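Local atomic coordinates of binary enterotoxin of Clostridium perfringens component a (Clostridium perfringens, PDB entry 5WTZ), a protein that transfers ADP-ribose to actin, probably from NAD+, as the enzymatic component of a binary iota-like enterotoxin. Residues I246-G251 with T255-Y260; S280-A285 with E384-H389. All blocks are in the same frame, centred on the assembly; numbering follows the deposited sequence.

Interaction 1: residues I246-G251 with T255-Y260; sequences INNYLG and TAINKY. With NAD (nicotinamide-adenine-dinucleotide), chain B.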
ATOM      1  N   ILE A 246       0.176  -0.412 -29.813  1.00 21.60           N
ATOM      2  CA  ILE A 246      -0.354  -0.611 -28.459  1.00 22.99           C
ATOM      3  C   ILE A 246      -1.228  -1.860 -28.429  1.00 22.81           C
ATOM      4  O   ILE A 246      -1.069  -2.717 -27.567  1.00 20.10           O
ATOM      5  CB  ILE A 246      -1.179   0.613 -27.980  1.00 19.96           C
ATOM      6  CG1 ILE A 246      -0.254   1.767 -27.573  1.00 20.71           C
ATOM      7  CG2 ILE A 246      -2.078   0.239 -26.808  1.00 20.85           C
ATOM      8  CD1 ILE A 246       0.456   1.555 -26.233  1.00 26.05           C
ATOM      9  N   ASN A 247      -2.153  -1.957 -29.380  1.00 20.33           N
ATOM     10  CA  ASN A 247      -3.018  -3.130 -29.509  1.00 21.02           C
ATOM     11  C   ASN A 247      -2.228  -4.410 -29.766  1.00 22.86           C
ATOM     12  O   ASN A 247      -2.527  -5.455 -29.165  1.00 23.48           O
ATOM     13  CB  ASN A 247      -4.047  -2.918 -30.625  1.00 24.41           C
ATOM     14  CG  ASN A 247      -5.266  -2.139 -30.157  1.00 28.45           C
ATOM     15  OD1 ASN A 247      -5.685  -2.254 -29.008  1.00 33.46           O
ATOM     16  ND2 ASN A 247      -5.850  -1.357 -31.055  1.00 29.70           N
ATOM     17  N   ASN A 248      -1.213  -4.331 -30.626  1.00 21.18           N
ATOM     18  CA  ASN A 248      -0.314  -5.467 -30.837  1.00 21.16           C
ATOM     19  C   ASN A 248       0.366  -5.903 -29.523  1.00 19.84           C
ATOM     20  O   ASN A 248       0.397  -7.089 -29.200  1.00 20.64           O
ATOM     21  CB  ASN A 248       0.751  -5.122 -31.888  1.00 25.50           C
ATOM     22  CG  ASN A 248       1.775  -6.237 -32.083  1.00 37.43           C
ATOM     23  OD1 ASN A 248       2.718  -6.376 -31.303  1.00 37.24           O
ATOM     24  ND2 ASN A 248       1.597  -7.029 -33.133  1.00 36.62           N
ATOM     25  N   TYR A 249       0.905  -4.944 -28.780  1.00 22.99           N
ATOM     26  CA  TYR A 249       1.554  -5.239 -27.497  1.00 19.03           C
ATOM     27  C   TYR A 249       0.575  -5.935 -26.565  1.00 23.04           C
ATOM     28  O   TYR A 249       0.864  -7.006 -26.004  1.00 21.26           O
ATOM     29  CB  TYR A 249       2.093  -3.956 -26.851  1.00 17.92           C
ATOM     30  CG  TYR A 249       2.627  -4.129 -25.431  1.00 17.96           C
ATOM     31  CD1 TYR A 249       1.762  -4.158 -24.329  1.00 17.31           C
ATOM     32  CD2 TYR A 249       3.992  -4.250 -25.194  1.00 18.52           C
ATOM     33  CE1 TYR A 249       2.249  -4.308 -23.024  1.00 15.42           C
ATOM     34  CE2 TYR A 249       4.490  -4.384 -23.885  1.00 17.99           C
ATOM     35  CZ  TYR A 249       3.608  -4.417 -22.814  1.00 19.49           C
ATOM     36  OH  TYR A 249       4.079  -4.570 -21.524  1.00 17.54           O
ATOM     37  N   LEU A 250      -0.604  -5.337 -26.420  1.00 20.99           N
ATOM     38  CA  LEU A 250      -1.558  -5.793 -25.427  1.00 20.84           C
ATOM     39  C   LEU A 250      -2.100  -7.176 -25.767  1.00 25.71           C
ATOM     40  O   LEU A 250      -2.388  -7.967 -24.870  1.00 24.24           O
ATOM     41  CB  LEU A 250      -2.703  -4.788 -25.288  1.00 20.59           C
ATOM     42  CG  LEU A 250      -2.346  -3.442 -24.651  1.00 19.87           C
ATOM     43  CD1 LEU A 250      -3.539  -2.504 -24.790  1.00 23.71           C
ATOM     44  CD2 LEU A 250      -1.913  -3.604 -23.184  1.00 17.83           C
ATOM     45  N   GLY A 251      -2.215  -7.473 -27.056  1.00 21.20           N
ATOM     46  CA  GLY A 251      -2.771  -8.735 -27.502  1.00 27.18           C
ATOM     47  C   GLY A 251      -1.780  -9.883 -27.528  1.00 24.62           C
ATOM     48  O   GLY A 251      -2.117 -10.979 -27.975  1.00 25.74           O
ATOM     49  N   THR A 255       5.366 -10.025 -25.366  1.00 26.67           N
ATOM     50  CA  THR A 255       6.347 -11.078 -25.099  1.00 24.25           C
ATOM     51  C   THR A 255       7.647 -10.827 -25.862  1.00 25.29           C
ATOM     52  O   THR A 255       8.725 -10.827 -25.276  1.00 24.47           O
ATOM     53  CB  THR A 255       5.798 -12.458 -25.472  1.00 27.20           C
ATOM     54  OG1 THR A 255       4.691 -12.764 -24.623  1.00 23.79           O
ATOM     55  CG2 THR A 255       6.869 -13.530 -25.309  1.00 30.58           C
ATOM     56  N   ALA A 256       7.539 -10.575 -27.158  1.00 25.27           N
ATOM     57  CA  ALA A 256       8.723 -10.302 -27.976  1.00 30.21           C
ATOM     58  C   ALA A 256       9.287  -8.910 -27.681  1.00 24.56           C
ATOM     59  O   ALA A 256      10.508  -8.713 -27.687  1.00 23.38           O
ATOM     60  CB  ALA A 256       8.399 -10.436 -29.451  1.00 29.74           C
ATOM     61  N   ILE A 257       8.397  -7.949 -27.434  1.00 21.21           N
ATOM     62  CA  ILE A 257       8.798  -6.554 -27.242  1.00 18.42           C
ATOM     63  C   ILE A 257       9.571  -6.396 -25.939  1.00 21.66           C
ATOM     64  O   ILE A 257      10.672  -5.836 -25.930  1.00 22.20           O
ATOM     65  CB  ILE A 257       7.577  -5.610 -27.255  1.00 17.47           C
ATOM     66  CG1 ILE A 257       7.061  -5.445 -28.688  1.00 25.52           C
ATOM     67  CG2 ILE A 257       7.919  -4.233 -26.648  1.00 17.52           C
ATOM     68  CD1 ILE A 257       5.694  -4.800 -28.760  1.00 26.99           C
ATOM     69  N   ASN A 258       9.021  -6.916 -24.847  1.00 16.41           N
ATOM     70  CA  ASN A 258       9.694  -6.769 -23.562  1.00 18.63           C
ATOM     71  C   ASN A 258      10.956  -7.647 -23.512  1.00 23.95           C
ATOM     72  O   ASN A 258      11.952  -7.247 -22.928  1.00 20.98           O
ATOM     73  CB  ASN A 258       8.725  -7.054 -22.400  1.00 16.75           C
ATOM     74  CG  ASN A 258       7.775  -5.873 -22.133  1.00 19.65           C
ATOM     75  OD1 ASN A 258       8.082  -4.719 -22.463  1.00 20.00           O
ATOM     76  ND2 ASN A 258       6.629  -6.153 -21.523  1.00 19.09           N
ATOM     77  N   LYS A 259      10.938  -8.803 -24.172  1.00 19.80           N
ATOM     78  CA  LYS A 259      12.158  -9.614 -24.308  1.00 21.20           C
ATOM     79  C   LYS A 259      13.297  -8.842 -24.985  1.00 23.21           C
ATOM     80  O   LYS A 259      14.449  -8.898 -24.553  1.00 28.38           O
ATOM     81  CB  LYS A 259      11.888 -10.891 -25.097  1.00 27.61           C
ATOM     82  CG  LYS A 259      11.456 -12.101 -24.276  1.00 31.00           C
ATOM     83  CD  LYS A 259      11.214 -13.291 -25.217  1.00 30.89           C
ATOM     84  CE  LYS A 259      10.748 -14.550 -24.493  1.00 31.54           C
ATOM     85  NZ  LYS A 259      10.840 -15.731 -25.412  1.00 36.28           N
ATOM     86  N   TYR A 260      12.974  -8.133 -26.059  1.00 23.17           N
ATOM     87  CA  TYR A 260      13.969  -7.366 -26.784  1.00 27.36           C
ATOM     88  C   TYR A 260      14.501  -6.211 -25.943  1.00 30.04           C
ATOM     89  O   TYR A 260      15.702  -5.945 -25.921  1.00 24.53           O
ATOM     90  CB  TYR A 260      13.387  -6.826 -28.080  1.00 27.77           C
ATOM     91  CG  TYR A 260      14.386  -6.009 -28.847  1.00 30.03           C
ATOM     92  CD1 TYR A 260      15.384  -6.623 -29.588  1.00 28.91           C
ATOM     93  CD2 TYR A 260      14.354  -4.618 -28.807  1.00 34.44           C
ATOM     94  CE1 TYR A 260      16.314  -5.877 -30.287  1.00 31.30           C
ATOM     95  CE2 TYR A 260      15.280  -3.864 -29.497  1.00 35.88           C
ATOM     96  CZ  TYR A 260      16.255  -4.501 -30.237  1.00 35.10           C
ATOM     97  OH  TYR A 260      17.181  -3.761 -30.926  1.00 42.16           O
TER
HETATM   98  PA  NAD B 501       5.720  -9.188 -19.348  1.00 19.16           P
HETATM   99  O1A NAD B 501       6.284  -9.029 -20.739  1.00 18.97           O
HETATM  100  O2A NAD B 501       5.822  -8.066 -18.358  1.00 18.76           O
HETATM  101  O5B NAD B 501       6.369 -10.483 -18.640  1.00 18.14           O
HETATM  102  C5B NAD B 501       6.667 -11.694 -19.343  1.00 20.95           C
HETATM  103  C4B NAD B 501       7.780 -12.430 -18.622  1.00 17.88           C
HETATM  104  O4B NAD B 501       8.953 -11.605 -18.664  1.00 21.45           O
HETATM  105  C3B NAD B 501       7.446 -12.681 -17.155  1.00 21.90           C
HETATM  106  O3B NAD B 501       7.969 -13.966 -16.782  1.00 22.57           O
HETATM  107  C2B NAD B 501       8.189 -11.566 -16.432  1.00 15.18           C
HETATM  108  O2B NAD B 501       8.579 -11.931 -15.105  1.00 18.54           O
HETATM  109  C1B NAD B 501       9.391 -11.308 -17.334  1.00 18.54           C
HETATM  110  N9A NAD B 501       9.775  -9.885 -17.240  1.00 19.65           N
HETATM  111  C8A NAD B 501       8.996  -8.819 -17.500  1.00 15.96           C
HETATM  112  N7A NAD B 501       9.684  -7.662 -17.291  1.00 17.47           N
HETATM  113  C5A NAD B 501      10.908  -8.003 -16.871  1.00 16.53           C
HETATM  114  C6A NAD B 501      12.134  -7.283 -16.471  1.00 22.03           C
HETATM  115  N6A NAD B 501      12.165  -5.932 -16.477  1.00 18.37           N
HETATM  116  N1A NAD B 501      13.204  -8.018 -16.081  1.00 21.59           N
HETATM  117  C2A NAD B 501      13.182  -9.362 -16.080  1.00 21.49           C
HETATM  118  N3A NAD B 501      12.103 -10.082 -16.447  1.00 21.48           N
HETATM  119  C4A NAD B 501      10.962  -9.461 -16.830  1.00 19.40           C
HETATM  120  O3  NAD B 501       4.169  -9.555 -19.529  1.00 14.62           O
HETATM  121  PN  NAD B 501       3.137 -10.169 -18.460  1.00 19.54           P
HETATM  122  O1N NAD B 501       2.929  -9.140 -17.370  1.00 19.82           O
HETATM  123  O2N NAD B 501       3.573 -11.578 -18.133  1.00 23.28           O
HETATM  124  O5D NAD B 501       1.835 -10.262 -19.400  1.00 23.26           O
HETATM  125  C5D NAD B 501       1.337  -9.128 -20.110  1.00 20.76           C
HETATM  126  C4D NAD B 501      -0.069  -9.429 -20.595  1.00 18.89           C
HETATM  127  O4D NAD B 501      -0.972  -9.385 -19.488  1.00 16.47           O
HETATM  128  C3D NAD B 501      -0.544  -8.340 -21.535  1.00 22.65           C
HETATM  129  O3D NAD B 501      -1.589  -8.896 -22.352  1.00 21.40           O
HETATM  130  C2D NAD B 501      -1.124  -7.304 -20.598  1.00 17.38           C
HETATM  131  O2D NAD B 501      -2.139  -6.522 -21.238  1.00 18.19           O
HETATM  132  C1D NAD B 501      -1.661  -8.142 -19.436  1.00 17.97           C
HETATM  133  N1N NAD B 501      -1.453  -7.526 -18.109  1.00 21.27           N
HETATM  134  C2N NAD B 501      -0.673  -8.120 -17.183  1.00 20.74           C
HETATM  135  C3N NAD B 501      -0.485  -7.528 -15.929  1.00 18.30           C
HETATM  136  C7N NAD B 501       0.373  -8.168 -14.872  1.00 16.65           C
HETATM  137  O7N NAD B 501       1.304  -8.930 -15.159  1.00 20.03           O
HETATM  138  N7N NAD B 501       0.047  -7.892 -13.620  1.00 15.46           N
HETATM  139  C4N NAD B 501      -1.113  -6.329 -15.611  1.00 16.78           C
HETATM  140  C5N NAD B 501      -1.908  -5.738 -16.580  1.00 25.33           C
HETATM  141  C6N NAD B 501      -2.058  -6.364 -17.821  1.00 25.23           C

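Interaction 2: residues S280-A285 with E384-H389; sequences SNISSA and EVLIDH. With NAD (nicotinamide-adenine-dinucleotide), chain B.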
ATOM      1  N   SER A 280       9.189   2.246 -30.486  1.00 26.90           N
ATOM      2  CA  SER A 280       9.071   3.678 -30.769  1.00 30.42           C
ATOM      3  C   SER A 280       7.628   4.168 -30.675  1.00 27.89           C
ATOM      4  O   SER A 280       7.345   5.163 -30.002  1.00 24.81           O
ATOM      5  CB  SER A 280       9.631   4.000 -32.158  1.00 41.80           C
ATOM      6  OG  SER A 280      11.037   4.146 -32.112  1.00 47.05           O
ATOM      7  N   ASN A 281       6.717   3.459 -31.339  1.00 28.09           N
ATOM      8  CA  ASN A 281       5.321   3.879 -31.397  1.00 19.32           C
ATOM      9  C   ASN A 281       4.624   3.765 -30.039  1.00 25.19           C
ATOM     10  O   ASN A 281       3.924   4.692 -29.614  1.00 21.17           O
ATOM     11  CB  ASN A 281       4.580   3.070 -32.480  1.00 20.43           C
ATOM     12  CG  ASN A 281       5.019   3.450 -33.881  1.00 30.97           C
ATOM     13  OD1 ASN A 281       5.510   4.557 -34.102  1.00 28.41           O
ATOM     14  ND2 ASN A 281       4.831   2.546 -34.842  1.00 24.40           N
ATOM     15  N   ILE A 282       4.823   2.648 -29.344  1.00 25.24           N
ATOM     16  CA  ILE A 282       4.262   2.495 -28.007  1.00 19.19           C
ATOM     17  C   ILE A 282       4.821   3.575 -27.067  1.00 18.50           C
ATOM     18  O   ILE A 282       4.065   4.209 -26.342  1.00 16.78           O
ATOM     19  CB  ILE A 282       4.539   1.073 -27.423  1.00 15.14           C
ATOM     20  CG1 ILE A 282       3.935  -0.001 -28.337  1.00 19.60           C
ATOM     21  CG2 ILE A 282       4.016   0.958 -25.969  1.00 15.43           C
ATOM     22  CD1 ILE A 282       4.554  -1.378 -28.172  1.00 19.63           C
ATOM     23  N   SER A 283       6.137   3.804 -27.089  1.00 19.37           N
ATOM     24  CA  SER A 283       6.748   4.746 -26.144  1.00 22.80           C
ATOM     25  C   SER A 283       6.286   6.183 -26.430  1.00 18.97           C
ATOM     26  O   SER A 283       5.978   6.919 -25.495  1.00 20.44           O
ATOM     27  CB  SER A 283       8.283   4.650 -26.193  1.00 22.75           C
ATOM     28  OG  SER A 283       8.920   5.540 -25.283  1.00 21.47           O
ATOM     29  N   SER A 284       6.215   6.571 -27.702  1.00 19.47           N
ATOM     30  CA  SER A 284       5.712   7.912 -28.037  1.00 20.38           C
ATOM     31  C   SER A 284       4.248   8.042 -27.581  1.00 18.06           C
ATOM     32  O   SER A 284       3.845   9.075 -27.059  1.00 20.53           O
ATOM     33  CB  SER A 284       5.858   8.221 -29.540  1.00 21.90           C
ATOM     34  OG  SER A 284       4.895   7.525 -30.309  1.00 32.10           O
ATOM     35  N   ALA A 285       3.468   6.980 -27.731  1.00 19.04           N
ATOM     36  CA  ALA A 285       2.081   6.999 -27.269  1.00 21.55           C
ATOM     37  C   ALA A 285       1.983   7.252 -25.763  1.00 23.06           C
ATOM     38  O   ALA A 285       1.129   8.016 -25.287  1.00 18.87           O
ATOM     39  CB  ALA A 285       1.396   5.684 -27.617  1.00 21.75           C
ATOM     40  N   GLU A 384      -5.863  -1.790 -17.244  1.00 19.52           N
ATOM     41  CA  GLU A 384      -4.419  -1.698 -17.331  1.00 16.75           C
ATOM     42  C   GLU A 384      -3.901  -0.269 -17.463  1.00 18.78           C
ATOM     43  O   GLU A 384      -4.410   0.542 -18.265  1.00 15.18           O
ATOM     44  CB  GLU A 384      -3.897  -2.524 -18.516  1.00 18.50           C
ATOM     45  CG  GLU A 384      -2.390  -2.404 -18.704  1.00 18.56           C
ATOM     46  CD  GLU A 384      -1.802  -3.496 -19.609  1.00 19.00           C
ATOM     47  OE1 GLU A 384      -2.558  -4.339 -20.130  1.00 21.36           O
ATOM     48  OE2 GLU A 384      -0.564  -3.508 -19.771  1.00 21.81           O
ATOM     49  N   VAL A 385      -2.881   0.030 -16.670  1.00 17.78           N
ATOM     50  CA  VAL A 385      -2.040   1.189 -16.909  1.00 18.38           C
ATOM     51  C   VAL A 385      -0.698   0.683 -17.403  1.00 20.57           C
ATOM     52  O   VAL A 385      -0.021  -0.085 -16.717  1.00 16.66           O
ATOM     53  CB  VAL A 385      -1.882   2.066 -15.656  1.00 13.34           C
ATOM     54  CG1 VAL A 385      -0.712   3.048 -15.818  1.00 12.69           C
ATOM     55  CG2 VAL A 385      -3.192   2.818 -15.367  1.00 13.26           C
ATOM     56  N   LEU A 386      -0.343   1.089 -18.620  1.00 14.53           N
ATOM     57  CA  LEU A 386       0.919   0.695 -19.237  1.00 14.11           C
ATOM     58  C   LEU A 386       1.945   1.806 -19.057  1.00 18.16           C
ATOM     59  O   LEU A 386       1.710   2.949 -19.440  1.00 17.29           O
ATOM     60  CB  LEU A 386       0.712   0.378 -20.718  1.00 18.87           C
ATOM     61  CG  LEU A 386       1.908  -0.127 -21.534  1.00 19.10           C
ATOM     62  CD1 LEU A 386       2.404  -1.438 -20.937  1.00 19.63           C
ATOM     63  CD2 LEU A 386       1.526  -0.317 -23.001  1.00 19.28           C
ATOM     64  N   ILE A 387       3.096   1.468 -18.484  1.00 14.39           N
ATOM     65  CA  ILE A 387       4.113   2.457 -18.137  1.00 13.12           C
ATOM     66  C   ILE A 387       5.252   2.400 -19.154  1.00 14.19           C
ATOM     67  O   ILE A 387       5.625   1.301 -19.590  1.00 19.09           O
ATOM     68  CB  ILE A 387       4.637   2.200 -16.681  1.00 14.84           C
ATOM     69  CG1 ILE A 387       3.470   2.306 -15.692  1.00 13.55           C
ATOM     70  CG2 ILE A 387       5.769   3.145 -16.303  1.00 18.00           C
ATOM     71  CD1 ILE A 387       3.794   1.875 -14.247  1.00 11.63           C
ATOM     72  N   ASP A 388       5.782   3.570 -19.535  1.00 14.56           N
ATOM     73  CA  ASP A 388       6.873   3.682 -20.498  1.00 18.98           C
ATOM     74  C   ASP A 388       8.118   2.924 -20.028  1.00 16.18           C
ATOM     75  O   ASP A 388       8.340   2.732 -18.830  1.00 18.23           O
ATOM     76  CB  ASP A 388       7.199   5.169 -20.762  1.00 18.15           C
ATOM     77  CG  ASP A 388       7.900   5.404 -22.108  1.00 15.86           C
ATOM     78  OD1 ASP A 388       7.972   4.475 -22.957  1.00 20.24           O
ATOM     79  OD2 ASP A 388       8.393   6.538 -22.330  1.00 16.85           O
ATOM     80  N   HIS A 389       8.922   2.469 -20.982  1.00 20.02           N
ATOM     81  CA  HIS A 389      10.160   1.786 -20.620  1.00 24.32           C
ATOM     82  C   HIS A 389      11.165   2.762 -19.999  1.00 24.72           C
ATOM     83  O   HIS A 389      11.100   3.971 -20.234  1.00 20.37           O
ATOM     84  CB  HIS A 389      10.762   1.103 -21.847  1.00 20.26           C
ATOM     85  CG  HIS A 389      11.227   2.054 -22.905  1.00 20.24           C
ATOM     86  ND1 HIS A 389      12.557   2.301 -23.150  1.00 31.09           N
ATOM     87  CD2 HIS A 389      10.531   2.810 -23.787  1.00 26.12           C
ATOM     88  CE1 HIS A 389      12.666   3.170 -24.143  1.00 33.00           C
ATOM     89  NE2 HIS A 389      11.453   3.494 -24.546  1.00 25.61           N
TER
HETATM   90  PA  NAD B 501       5.720  -9.188 -19.348  1.00 19.16           P
HETATM   91  O1A NAD B 501       6.284  -9.029 -20.739  1.00 18.97           O
HETATM   92  O2A NAD B 501       5.822  -8.066 -18.358  1.00 18.76           O
HETATM   93  O5B NAD B 501       6.369 -10.483 -18.640  1.00 18.14           O
HETATM   94  C5B NAD B 501       6.667 -11.694 -19.343  1.00 20.95           C
HETATM   95  C4B NAD B 501       7.780 -12.430 -18.622  1.00 17.88           C
HETATM   96  O4B NAD B 501       8.953 -11.605 -18.664  1.00 21.45           O
HETATM   97  C3B NAD B 501       7.446 -12.681 -17.155  1.00 21.90           C
HETATM   98  O3B NAD B 501       7.969 -13.966 -16.782  1.00 22.57           O
HETATM   99  C2B NAD B 501       8.189 -11.566 -16.432  1.00 15.18           C
HETATM  100  O2B NAD B 501       8.579 -11.931 -15.105  1.00 18.54           O
HETATM  101  C1B NAD B 501       9.391 -11.308 -17.334  1.00 18.54           C
HETATM  102  N9A NAD B 501       9.775  -9.885 -17.240  1.00 19.65           N
HETATM  103  C8A NAD B 501       8.996  -8.819 -17.500  1.00 15.96           C
HETATM  104  N7A NAD B 501       9.684  -7.662 -17.291  1.00 17.47           N
HETATM  105  C5A NAD B 501      10.908  -8.003 -16.871  1.00 16.53           C
HETATM  106  C6A NAD B 501      12.134  -7.283 -16.471  1.00 22.03           C
HETATM  107  N6A NAD B 501      12.165  -5.932 -16.477  1.00 18.37           N
HETATM  108  N1A NAD B 501      13.204  -8.018 -16.081  1.00 21.59           N
HETATM  109  C2A NAD B 501      13.182  -9.362 -16.080  1.00 21.49           C
HETATM  110  N3A NAD B 501      12.103 -10.082 -16.447  1.00 21.48           N
HETATM  111  C4A NAD B 501      10.962  -9.461 -16.830  1.00 19.40           C
HETATM  112  O3  NAD B 501       4.169  -9.555 -19.529  1.00 14.62           O
HETATM  113  PN  NAD B 501       3.137 -10.169 -18.460  1.00 19.54           P
HETATM  114  O1N NAD B 501       2.929  -9.140 -17.370  1.00 19.82           O
HETATM  115  O2N NAD B 501       3.573 -11.578 -18.133  1.00 23.28           O
HETATM  116  O5D NAD B 501       1.835 -10.262 -19.400  1.00 23.26           O
HETATM  117  C5D NAD B 501       1.337  -9.128 -20.110  1.00 20.76           C
HETATM  118  C4D NAD B 501      -0.069  -9.429 -20.595  1.00 18.89           C
HETATM  119  O4D NAD B 501      -0.972  -9.385 -19.488  1.00 16.47           O
HETATM  120  C3D NAD B 501      -0.544  -8.340 -21.535  1.00 22.65           C
HETATM  121  O3D NAD B 501      -1.589  -8.896 -22.352  1.00 21.40           O
HETATM  122  C2D NAD B 501      -1.124  -7.304 -20.598  1.00 17.38           C
HETATM  123  O2D NAD B 501      -2.139  -6.522 -21.238  1.00 18.19           O
HETATM  124  C1D NAD B 501      -1.661  -8.142 -19.436  1.00 17.97           C
HETATM  125  N1N NAD B 501      -1.453  -7.526 -18.109  1.00 21.27           N
HETATM  126  C2N NAD B 501      -0.673  -8.120 -17.183  1.00 20.74           C
HETATM  127  C3N NAD B 501      -0.485  -7.528 -15.929  1.00 18.30           C
HETATM  128  C7N NAD B 501       0.373  -8.168 -14.872  1.00 16.65           C
HETATM  129  O7N NAD B 501       1.304  -8.930 -15.159  1.00 20.03           O
HETATM  130  N7N NAD B 501       0.047  -7.892 -13.620  1.00 15.46           N
HETATM  131  C4N NAD B 501      -1.113  -6.329 -15.611  1.00 16.78           C
HETATM  132  C5N NAD B 501      -1.908  -5.738 -16.580  1.00 25.33           C
HETATM  133  C6N NAD B 501      -2.058  -6.364 -17.821  1.00 25.23           C

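Interaction 1: residues I246-G251 with T255-Y260
Tyr249 and Asn258 sit on one continuous helix, 240-263, yet their side chains meet as if they came from two. The segment axes run at 95° to each other, with a closest approach of 9.5 Å, which no straight helix allows. Two irregularities probably account for the turn: a wider pi-type turn at 249-251, and a kink where the backbone N atoms of Thr255 and Ala256 lack their bonds to the preceding turn.

The inside of the bend is held by a polar and an apolar contact. Asn258 ND2 donates to Tyr249 OH over 3.0 Å, with an N-H...O angle of 150° and the hydroxyl tilted slightly from the amide plane. Ring and amide are turned roughly crosswise, and the side chains cross almost perpendicularly. Tyr249 reaches this point because its CG lies anti to the backbone N, which sends the ring across the gap. Ile257 adds the apolar part: its CD1 lies at the edge of the same ring, 4.0 Å from Tyr249 CD2.

The other hydrogen of Asn258 ND2 goes to the diphosphate, reaching NAD O1A at 3.0 Å and nearly straight (171°). One amide nitrogen is therefore gripped by the protein and the bound NAD together, and a weak bond from Phe340 N to Asn258 OD1 further limits rotation of the amide. The Tyr249 hydroxyl is also hydrogen-bonded to Ser342 OG, which makes the tyrosine a likely second-shell residue positioning the ligand-binding asparagine.

Across the bend, NAD O3D donates to Leu250 O over 2.8 Å, while Leu250 CD2 lies 3.5 Å from NAD O2D. The bent helix thus touches both the nicotinamide ribose and the diphosphate, forming one wall of the NAD+ pocket of an ADP-ribosyltransferase domain of the VIP2 family.

Interaction 2: residues S280-A285 with E384-H389
Ser283 has the most surface buried here, and its CB points at the turn that follows strand 384-387; its CA lies 5.7 Å from that of Asp388. A chi1 of -180° turns OG away from the backbone N and toward the aspartate, and the hydroxyl donates to Asp388 OD1 at 2.7 Å, entering on the syn lone pair, the side of the other carboxylate oxygen. A weak bond from His389 N reaches the same OD1, and Asp388 OD2 forms a salt bridge with Lys287, four residues on from Ser283 and just past the end of helix 272-286. Both oxygens of this buried carboxylate are therefore satisfied.

His389 presents the edge of its imidazole to Ser283, OG lying near the ring plane, while the ring itself makes an edge-to-face contact with Phe340. Two residues before Asp388, in the strand, the contact becomes apolar: Ile282 CG2 meets Leu386 CD2 at 4.1 Å, the two side chains crossing at about a right angle.

At the far end of the strand, Glu384 extends to the nicotinamide ribose, its OE1 a very short 2.5 Å from NAD O2D. Helix 272-286 thus packs on the strand bearing this NAD-binding glutamate, an arrangement consistent with the active-site core of R-S-E-class ADP-ribosyltransferases.

In the fold
From the N terminus, the chain first meets interaction 1, which closes a short loop of three helical residues within helix 240-263. Helix 272-286 follows and opens interaction 2, which spans 98 residues, about a quarter of them strand, before closing at strand 384-387. The two are in series, neither nested nor crossing, with centres about 10 Å apart. They share a packed interface: Ile257 CD1 lies 3.7 Å from Ile282 CD1, and Tyr249 CE1 lies 3.6 Å from Leu386 CD1. Ser342, on strand 341-344, is also hydrogen-bonded to Glu384 OE2. Together they join two consecutive helices to the three-stranded sheet and bring both to NAD.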